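Local structure of probable primosomal replication protein n (Ralstonia solanacearum, 4FDB) at the interface of chains A and B. The protein probably binds single-stranded DNA as a homodimer and takes part in restarting stalled replication forks, where it would stabilise PriA on DNA during primosome assembly. Residues are numbered along the deposited sequence; one frame, centred on the assembly and turned at random. Chains: chain A/B, Probable primosomal replication protein n.

Contact 1: the interface of chains A and B. Residues chain A 5, 7, 33, 37, 44, 46, 48-50; chain B 3, 76-79, 87.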
ATOM      1  N   LEU A   5       3.112  -4.989   1.533  1.00 12.36           N
ATOM      2  CA  LEU A   5       3.656  -3.648   1.630  1.00 13.04           C
ATOM      3  C   LEU A   5       4.826  -3.681   2.610  1.00 14.23           C
ATOM      4  O   LEU A   5       4.705  -4.244   3.699  1.00 14.19           O
ATOM      5  CB  LEU A   5       2.595  -2.677   2.156  1.00 12.99           C
ATOM      6  CG  LEU A   5       3.113  -1.244   2.384  1.00 13.69           C
ATOM      7  CD1 LEU A   5       3.565  -0.633   1.062  1.00 15.24           C
ATOM      8  CD2 LEU A   5       2.072  -0.341   3.039  1.00 18.94           C
ATOM      9  N   LEU A   7       7.289  -0.908   4.490  1.00 13.13           N
ATOM     10  CA  LEU A   7       7.285   0.519   4.702  1.00 14.38           C
ATOM     11  C   LEU A   7       8.132   0.823   5.924  1.00 16.07           C
ATOM     12  O   LEU A   7       7.968   0.187   6.957  1.00 16.05           O
ATOM     13  CB  LEU A   7       5.853   1.012   4.915  1.00 16.72           C
ATOM     14  CG  LEU A   7       5.642   2.534   4.822  1.00 20.10           C
ATOM     15  CD1 LEU A   7       5.894   3.011   3.397  1.00 18.16           C
ATOM     16  CD2 LEU A   7       4.240   2.909   5.244  1.00 20.18           C
ATOM     17  N   TYR A  33       5.180   8.406   6.432  1.00 12.89           N
ATOM     18  CA  TYR A  33       6.305   8.082   5.578  1.00 14.89           C
ATOM     19  C   TYR A  33       6.925   9.340   4.981  1.00 16.43           C
ATOM     20  O   TYR A  33       6.225  10.236   4.494  1.00 16.16           O
ATOM     21  CB  TYR A  33       5.884   7.130   4.429  1.00 11.61           C
ATOM     22  CG  TYR A  33       7.037   6.871   3.479  1.00 13.61           C
ATOM     23  CD1 TYR A  33       7.950   5.855   3.724  1.00 12.34           C
ATOM     24  CD2 TYR A  33       7.246   7.684   2.363  1.00 16.30           C
ATOM     25  CE1 TYR A  33       9.034   5.653   2.877  1.00 13.39           C
ATOM     26  CE2 TYR A  33       8.315   7.477   1.515  1.00 16.03           C
ATOM     27  CZ  TYR A  33       9.210   6.469   1.786  1.00 14.41           C
ATOM     28  OH  TYR A  33      10.278   6.278   0.938  1.00 16.67           O
ATOM     29  N   ALA A  37      11.356   7.991  -3.764  1.00 27.24           N
ATOM     30  CA  ALA A  37      11.064   6.872  -4.620  1.00 29.56           C
ATOM     31  C   ALA A  37      12.062   6.948  -5.751  1.00 38.43           C
ATOM     32  O   ALA A  37      11.989   7.838  -6.601  1.00 34.13           O
ATOM     33  CB  ALA A  37       9.642   6.950  -5.135  1.00 27.38           C
ATOM     34  N   ARG A  44      12.134  11.184  -6.857  1.00 42.22           N
ATOM     35  CA  ARG A  44      11.276  12.221  -6.311  1.00 41.78           C
ATOM     36  C   ARG A  44      11.007  11.982  -4.838  1.00 34.15           C
ATOM     37  O   ARG A  44      10.984  10.843  -4.371  1.00 30.90           O
ATOM     38  CB  ARG A  44       9.952  12.285  -7.072  1.00 43.15           C
ATOM     39  CG  ARG A  44       9.085  11.048  -6.916  1.00 45.03           C
ATOM     40  CD  ARG A  44       7.731  11.268  -7.559  1.00 50.83           C
ATOM     41  NE  ARG A  44       6.636  11.104  -6.608  1.00 53.94           N
ATOM     42  CZ  ARG A  44       5.373  11.431  -6.865  1.00 54.50           C
ATOM     43  NH1 ARG A  44       5.048  11.948  -8.042  1.00 58.74           N
ATOM     44  NH2 ARG A  44       4.437  11.248  -5.943  1.00 52.53           N
ATOM     45  N   VAL A  46       8.767  11.655  -1.623  1.00 20.42           N
ATOM     46  CA  VAL A  46       7.435  11.137  -1.367  1.00 18.81           C
ATOM     47  C   VAL A  46       7.163  11.323   0.111  1.00 26.40           C
ATOM     48  O   VAL A  46       8.010  10.992   0.939  1.00 18.71           O
ATOM     49  CB  VAL A  46       7.342   9.638  -1.726  1.00 17.62           C
ATOM     50  CG1 VAL A  46       6.007   9.047  -1.257  1.00 17.79           C
ATOM     51  CG2 VAL A  46       7.524   9.439  -3.230  1.00 22.03           C
ATOM     52  N   PHE A  48       3.703  10.862   2.859  1.00 16.39           N
ATOM     53  CA  PHE A  48       2.289  10.626   3.105  1.00 16.31           C
ATOM     54  C   PHE A  48       2.112  10.024   4.484  1.00 21.00           C
ATOM     55  O   PHE A  48       3.081   9.575   5.113  1.00 16.73           O
ATOM     56  CB  PHE A  48       1.688   9.687   2.028  1.00 14.74           C
ATOM     57  CG  PHE A  48       2.292   8.309   2.004  1.00 14.63           C
ATOM     58  CD1 PHE A  48       1.728   7.272   2.747  1.00 18.66           C
ATOM     59  CD2 PHE A  48       3.403   8.039   1.220  1.00 13.70           C
ATOM     60  CE1 PHE A  48       2.280   5.998   2.729  1.00 20.82           C
ATOM     61  CE2 PHE A  48       3.960   6.767   1.206  1.00 15.30           C
ATOM     62  CZ  PHE A  48       3.396   5.747   1.946  1.00 15.15           C
ATOM     63  N   SER A  49       0.870  10.005   4.951  1.00 16.77           N
ATOM     64  CA  SER A  49       0.540   9.282   6.165  1.00 13.54           C
ATOM     65  C   SER A  49      -0.428   8.170   5.791  1.00 14.90           C
ATOM     66  O   SER A  49      -1.146   8.280   4.793  1.00 15.50           O
ATOM     67  CB  SER A  49      -0.088  10.214   7.185  1.00 21.86           C
ATOM     68  OG  SER A  49       0.872  11.175   7.605  1.00 31.57           O
ATOM     69  N   ILE A  50      -0.419   7.101   6.569  1.00 10.73           N
ATOM     70  CA  ILE A  50      -1.279   5.961   6.251  1.00 12.86           C
ATOM     71  C   ILE A  50      -1.829   5.350   7.537  1.00 13.04           C
ATOM     72  O   ILE A  50      -1.122   5.234   8.539  1.00 13.21           O
ATOM     73  CB  ILE A  50      -0.514   4.923   5.404  1.00 16.85           C
ATOM     74  CG1 ILE A  50      -1.457   3.833   4.886  1.00 17.24           C
ATOM     75  CG2 ILE A  50       0.673   4.347   6.193  1.00 18.35           C
ATOM     76  CD1 ILE A  50      -0.769   2.843   3.929  1.00 20.93           C
TER
ATOM     77  N   ASN B   3       9.578   1.846   0.692  1.00 19.27           N
ATOM     78  CA  ASN B   3       8.157   2.069   0.440  1.00 17.51           C
ATOM     79  C   ASN B   3       7.924   1.257  -0.804  1.00 17.27           C
ATOM     80  O   ASN B   3       8.168   1.734  -1.910  1.00 16.42           O
ATOM     81  CB  ASN B   3       7.894   3.565   0.210  1.00 17.81           C
ATOM     82  CG  ASN B   3       6.524   3.863  -0.431  1.00 16.08           C
ATOM     83  OD1 ASN B   3       5.648   2.998  -0.557  1.00 16.21           O
ATOM     84  ND2 ASN B   3       6.359   5.104  -0.868  1.00 16.40           N
ATOM     85  N   PHE B  76       5.276   1.839  -5.530  1.00 14.87           N
ATOM     86  CA  PHE B  76       5.300   2.529  -4.243  1.00 13.30           C
ATOM     87  C   PHE B  76       4.031   3.321  -4.019  1.00 12.19           C
ATOM     88  O   PHE B  76       3.311   3.609  -4.957  1.00 15.99           O
ATOM     89  CB  PHE B  76       6.524   3.448  -4.148  1.00 14.25           C
ATOM     90  CG  PHE B  76       6.569   4.544  -5.196  1.00 14.34           C
ATOM     91  CD1 PHE B  76       6.101   5.822  -4.909  1.00 15.06           C
ATOM     92  CD2 PHE B  76       7.121   4.302  -6.449  1.00 20.77           C
ATOM     93  CE1 PHE B  76       6.173   6.844  -5.860  1.00 19.51           C
ATOM     94  CE2 PHE B  76       7.190   5.312  -7.409  1.00 19.28           C
ATOM     95  CZ  PHE B  76       6.703   6.574  -7.123  1.00 17.89           C
ATOM     96  N   LEU B  77       3.733   3.635  -2.760  1.00 12.40           N
ATOM     97  CA  LEU B  77       2.569   4.459  -2.455  1.00 15.17           C
ATOM     98  C   LEU B  77       2.961   5.935  -2.405  1.00 15.98           C
ATOM     99  O   LEU B  77       4.074   6.272  -2.030  1.00 17.33           O
ATOM    100  CB  LEU B  77       1.983   4.076  -1.097  1.00 15.69           C
ATOM    101  CG  LEU B  77       1.406   2.665  -1.027  1.00 15.28           C
ATOM    102  CD1 LEU B  77       0.913   2.389   0.397  1.00 17.30           C
ATOM    103  CD2 LEU B  77       0.275   2.502  -2.030  1.00 17.52           C
ATOM    104  N   ALA B  78       2.024   6.810  -2.756  1.00 15.91           N
ATOM    105  CA  ALA B  78       2.243   8.243  -2.653  1.00 16.42           C
ATOM    106  C   ALA B  78       0.912   8.940  -2.484  1.00 20.55           C
ATOM    107  O   ALA B  78      -0.128   8.309  -2.600  1.00 20.05           O
ATOM    108  CB  ALA B  78       2.981   8.771  -3.870  1.00 19.76           C
ATOM    109  N   ARG B  79       0.959  10.226  -2.142  1.00 25.62           N
ATOM    110  CA  ARG B  79      -0.241  11.043  -2.053  1.00 32.40           C
ATOM    111  C   ARG B  79      -0.741  11.367  -3.448  1.00 30.92           C
ATOM    112  O   ARG B  79       0.057  11.622  -4.355  1.00 29.73           O
ATOM    113  CB  ARG B  79       0.049  12.352  -1.324  1.00 35.46           C
ATOM    114  CG  ARG B  79      -0.082  12.288   0.173  1.00 40.49           C
ATOM    115  CD  ARG B  79       0.008  13.688   0.774  1.00 43.35           C
ATOM    116  NE  ARG B  79      -0.087  13.663   2.230  1.00 51.23           N
ATOM    117  CZ  ARG B  79       0.750  14.303   3.041  1.00 53.31           C
ATOM    118  NH1 ARG B  79       1.742  15.023   2.530  1.00 49.54           N
ATOM    119  NH2 ARG B  79       0.596  14.224   4.358  1.00 57.17           N
ATOM    120  N   LEU B  87      -4.447   8.141  -1.233  1.00 33.71           N
ATOM    121  CA  LEU B  87      -3.193   7.586  -1.728  1.00 29.96           C
ATOM    122  C   LEU B  87      -3.371   6.940  -3.097  1.00 24.44           C
ATOM    123  O   LEU B  87      -4.460   6.537  -3.474  1.00 30.71           O
ATOM    124  CB  LEU B  87      -2.637   6.540  -0.764  1.00 27.77           C
ATOM    125  CG  LEU B  87      -2.274   6.995   0.648  1.00 27.26           C
ATOM    126  CD1 LEU B  87      -1.595   5.835   1.363  1.00 28.04           C
ATOM    127  CD2 LEU B  87      -1.377   8.225   0.603  1.00 28.02           C
TER
HETATM  128  O   HOH W   1       8.987   6.375  -1.613  1.00 20.34           O
HETATM  129  O   HOH W   2      -1.344  11.442   3.356  1.00 36.02           O
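Two hydrogen bonds grip ND2, the carboxamide nitrogen of B:Asn3: one runs to the backbone O of B:Leu77 at 2.8 Å, in the amide plane, and the other goes to a water. That water also touches the phenol OH of A:Tyr33, so it bridges the chains. The oxygen of the same amide, OD1 of B:Asn3, takes the backbone N of B:Leu77 at 3.0 Å on a lone pair, nearly straight at the hydrogen (168°). Paired with both polar backbone atoms of one strand residue, the amide is fixed in rotation, and its N and O cannot be exchanged without losing both bonds.

Held this way, with CG anti to the backbone N, B:Asn3 offers its CB to the face of the A:Tyr33 ring, 3.9 Å from the ring centroid, the amide plane standing 63° from the ring. A:Leu7 lies alongside it, pointing the same way. A:Phe48, on strand 44-55, comes tip to tip: CE2 of A:Phe48 lies 3.6 Å from ND2 of B:Asn3, which sits in the ring plane at its edge, while CZ packs on CB of B:Leu77. Its CG sits in the crowded position between backbone N and carbonyl carbon (chi1 63°). B:Leu87 crosses it at about a right angle, laying CD2 3.7 Å from CB of A:Phe48. A:Ile50 and A:Leu5 close round CD1 of B:Leu77. At the end of strand 25-37, the methyl CB of A:Ala37 sits centrally over the B:Phe76 ring, 3.5 Å from its centroid.

No nitrogen or oxygen bonds directly across this patch. A second water joins A:Ser49 N to NE of the poorly ordered B:Arg79. The site is thus a largely apolar patch beside the strand pairing of A:Leu7 with B:Asn3, built round an amide held by its own chain and by a bridging water, and is one part of the interface that joins the PriB homodimer.

Contact 2: the interface of chains A and B. Residues chain A 6-8, 33; chain B 1-4.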
ATOM      1  N   GLN A   6       5.955  -3.111   2.203  1.00 15.69           N
ATOM      2  CA  GLN A   6       7.084  -2.889   3.108  1.00 14.03           C
ATOM      3  C   GLN A   6       7.220  -1.391   3.256  1.00 15.85           C
ATOM      4  O   GLN A   6       7.270  -0.679   2.268  1.00 14.77           O
ATOM      5  CB  GLN A   6       8.368  -3.425   2.497  1.00 16.89           C
ATOM      6  CG  GLN A   6       8.375  -4.907   2.189  1.00 20.83           C
ATOM      7  CD  GLN A   6       9.544  -5.277   1.307  1.00 28.37           C
ATOM      8  OE1 GLN A   6       9.436  -5.278   0.080  1.00 30.32           O
ATOM      9  NE2 GLN A   6      10.682  -5.572   1.928  1.00 26.48           N
ATOM     10  N   LEU A   7       7.289  -0.908   4.490  1.00 13.13           N
ATOM     11  CA  LEU A   7       7.285   0.519   4.702  1.00 14.38           C
ATOM     12  C   LEU A   7       8.132   0.823   5.924  1.00 16.07           C
ATOM     13  O   LEU A   7       7.968   0.187   6.957  1.00 16.05           O
ATOM     14  CB  LEU A   7       5.853   1.012   4.915  1.00 16.72           C
ATOM     15  CG  LEU A   7       5.642   2.534   4.822  1.00 20.10           C
ATOM     16  CD1 LEU A   7       5.894   3.011   3.397  1.00 18.16           C
ATOM     17  CD2 LEU A   7       4.240   2.909   5.244  1.00 20.18           C
ATOM     18  N   VAL A   8       9.061   1.759   5.783  1.00 11.71           N
ATOM     19  CA  VAL A   8       9.759   2.297   6.946  1.00 12.27           C
ATOM     20  C   VAL A   8       9.118   3.638   7.255  1.00 18.78           C
ATOM     21  O   VAL A   8       9.131   4.532   6.419  1.00 16.05           O
ATOM     22  CB  VAL A   8      11.243   2.498   6.663  1.00 16.04           C
ATOM     23  CG1 VAL A   8      11.887   3.351   7.767  1.00 20.30           C
ATOM     24  CG2 VAL A   8      11.931   1.152   6.550  1.00 23.01           C
ATOM     25  N   TYR A  33       5.180   8.406   6.432  1.00 12.89           N
ATOM     26  CA  TYR A  33       6.305   8.082   5.578  1.00 14.89           C
ATOM     27  C   TYR A  33       6.925   9.340   4.981  1.00 16.43           C
ATOM     28  O   TYR A  33       6.225  10.236   4.494  1.00 16.16           O
ATOM     29  CB  TYR A  33       5.884   7.130   4.429  1.00 11.61           C
ATOM     30  CG  TYR A  33       7.037   6.871   3.479  1.00 13.61           C
ATOM     31  CD1 TYR A  33       7.950   5.855   3.724  1.00 12.34           C
ATOM     32  CD2 TYR A  33       7.246   7.684   2.363  1.00 16.30           C
ATOM     33  CE1 TYR A  33       9.034   5.653   2.877  1.00 13.39           C
ATOM     34  CE2 TYR A  33       8.315   7.477   1.515  1.00 16.03           C
ATOM     35  CZ  TYR A  33       9.210   6.469   1.786  1.00 14.41           C
ATOM     36  OH  TYR A  33      10.278   6.278   0.938  1.00 16.67           O
TER
ATOM     37  N   ALA B   1      14.175   5.411   2.928  1.00 39.03           N
ATOM     38  CA  ALA B   1      13.199   4.576   3.618  1.00 38.20           C
ATOM     39  C   ALA B   1      12.427   3.718   2.625  1.00 29.51           C
ATOM     40  O   ALA B   1      11.915   4.216   1.615  1.00 25.24           O
ATOM     41  CB  ALA B   1      12.248   5.439   4.436  1.00 36.11           C
ATOM     42  N   ILE B   2      12.332   2.421   2.889  1.00 25.27           N
ATOM     43  CA  ILE B   2      11.611   1.559   1.958  0.50 22.99           C
ATOM     44  C   ILE B   2      10.127   1.915   1.899  1.00 21.03           C
ATOM     45  O   ILE B   2       9.512   2.273   2.891  1.00 21.36           O
ATOM     46  CB  ILE B   2      11.805   0.046   2.237  0.50 25.43           C
ATOM     47  CG1 ILE B   2      11.362  -0.780   1.020  0.50 24.72           C
ATOM     48  CG2 ILE B   2      11.029  -0.387   3.459  0.50 23.21           C
ATOM     49  CD1 ILE B   2      11.613  -2.266   1.154  0.50 27.31           C
ATOM     50  N   ASN B   3       9.578   1.846   0.692  1.00 19.27           N
ATOM     51  CA  ASN B   3       8.157   2.069   0.440  1.00 17.51           C
ATOM     52  C   ASN B   3       7.924   1.257  -0.804  1.00 17.27           C
ATOM     53  O   ASN B   3       8.168   1.734  -1.910  1.00 16.42           O
ATOM     54  CB  ASN B   3       7.894   3.565   0.210  1.00 17.81           C
ATOM     55  CG  ASN B   3       6.524   3.863  -0.431  1.00 16.08           C
ATOM     56  OD1 ASN B   3       5.648   2.998  -0.557  1.00 16.21           O
ATOM     57  ND2 ASN B   3       6.359   5.104  -0.868  1.00 16.40           N
ATOM     58  N   ARG B   4       7.484   0.012  -0.619  1.00 15.53           N
ATOM     59  CA  ARG B   4       7.354  -0.911  -1.755  1.00 14.65           C
ATOM     60  C   ARG B   4       6.135  -1.791  -1.595  1.00 13.62           C
ATOM     61  O   ARG B   4       6.020  -2.522  -0.615  1.00 14.74           O
ATOM     62  CB  ARG B   4       8.607  -1.791  -1.848  1.00 21.24           C
ATOM     63  CG  ARG B   4       8.605  -2.787  -3.004  1.00 23.06           C
ATOM     64  CD  ARG B   4       9.996  -3.368  -3.230  1.00 34.60           C
ATOM     65  NE  ARG B   4      10.038  -4.259  -4.387  1.00 44.77           N
ATOM     66  CZ  ARG B   4      10.117  -5.586  -4.313  1.00 50.03           C
ATOM     67  NH1 ARG B   4      10.146  -6.314  -5.422  1.00 49.26           N
ATOM     68  NH2 ARG B   4      10.175  -6.186  -3.130  1.00 53.78           N
TER
HETATM   69  O   HOH W   3       8.987   6.375  -1.613  1.00 20.34           O
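Backbone pairing forms the first shell. A:Gln6 and B:Arg4 exchange two hydrogen bonds in antiparallel register: A:Gln6 N gives to B:Arg4 O at 2.9 Å, and B:Arg4 N returns one to A:Gln6 O at 3.0 Å. Both donors lie in the plane of the carbonyl they meet, and the first bond is almost straight at the hydrogen (171°). Two residues along each chain, past the A:Leu7 to B:Asn3 pair, A:Val8 N reaches B:Ile2 O at 3.0 Å, this time on a lone pair.

The phenol of A:Tyr33 adds a side-chain bond at the chain start, its OH giving to the backbone O of B:Ala1 at 2.7 Å. The donor stands 31° above the carbonyl plane, off the lone-pair direction, although the bond is short. The ring is placed for it by a CG anti to the backbone N (chi1 176°); the carbonyl carbon of B:Ala1 lies in the ring plane at its edge, and CB of B:Ala1 is 3.6 Å from CE1 of A:Tyr33.

Outward from these bonds, B:Ile2 splits its branches between two neighbours. CG2 of B:Ile2, in the crowded position between backbone N and carbonyl carbon, packs on CG2 of A:Val8 at 3.6 Å, the side chains crossing at about a right angle. CG1 is anti to the backbone N and carries CD1 of B:Ile2 to the carboxamide of A:Gln6, 3.7 Å from its CD. A:Gln6 also runs alongside the poorly ordered B:Arg4; the link from NH2 to OE1 is weak and adds little hold.

In the fold, the site is an edge-to-edge junction of the two strands 3-14, which continues the beta-sheet from one subunit into the other and ties the N-terminal residues of chain B against strand 25-37 of chain A.

Contact 1 and contact 2 are adjoining parts of one two-fold interface, the centres of their C-alpha atoms about 7 Å apart. A:Leu7, A:Tyr33 and B:Asn3 belong to both, and strands 3-14 and 25-37 carry residues of each. Contact 1 adds strand 44-55 of chain A and strands 70-79 and 87-96 of chain B, supplying apolar packing, whereas contact 2 supplies directional backbone bonds. Shared residues couple strand register to side-chain packing, so either should constrain the other. Because every contact has a twin with the chains exchanged, both modes act twice in the homodimer.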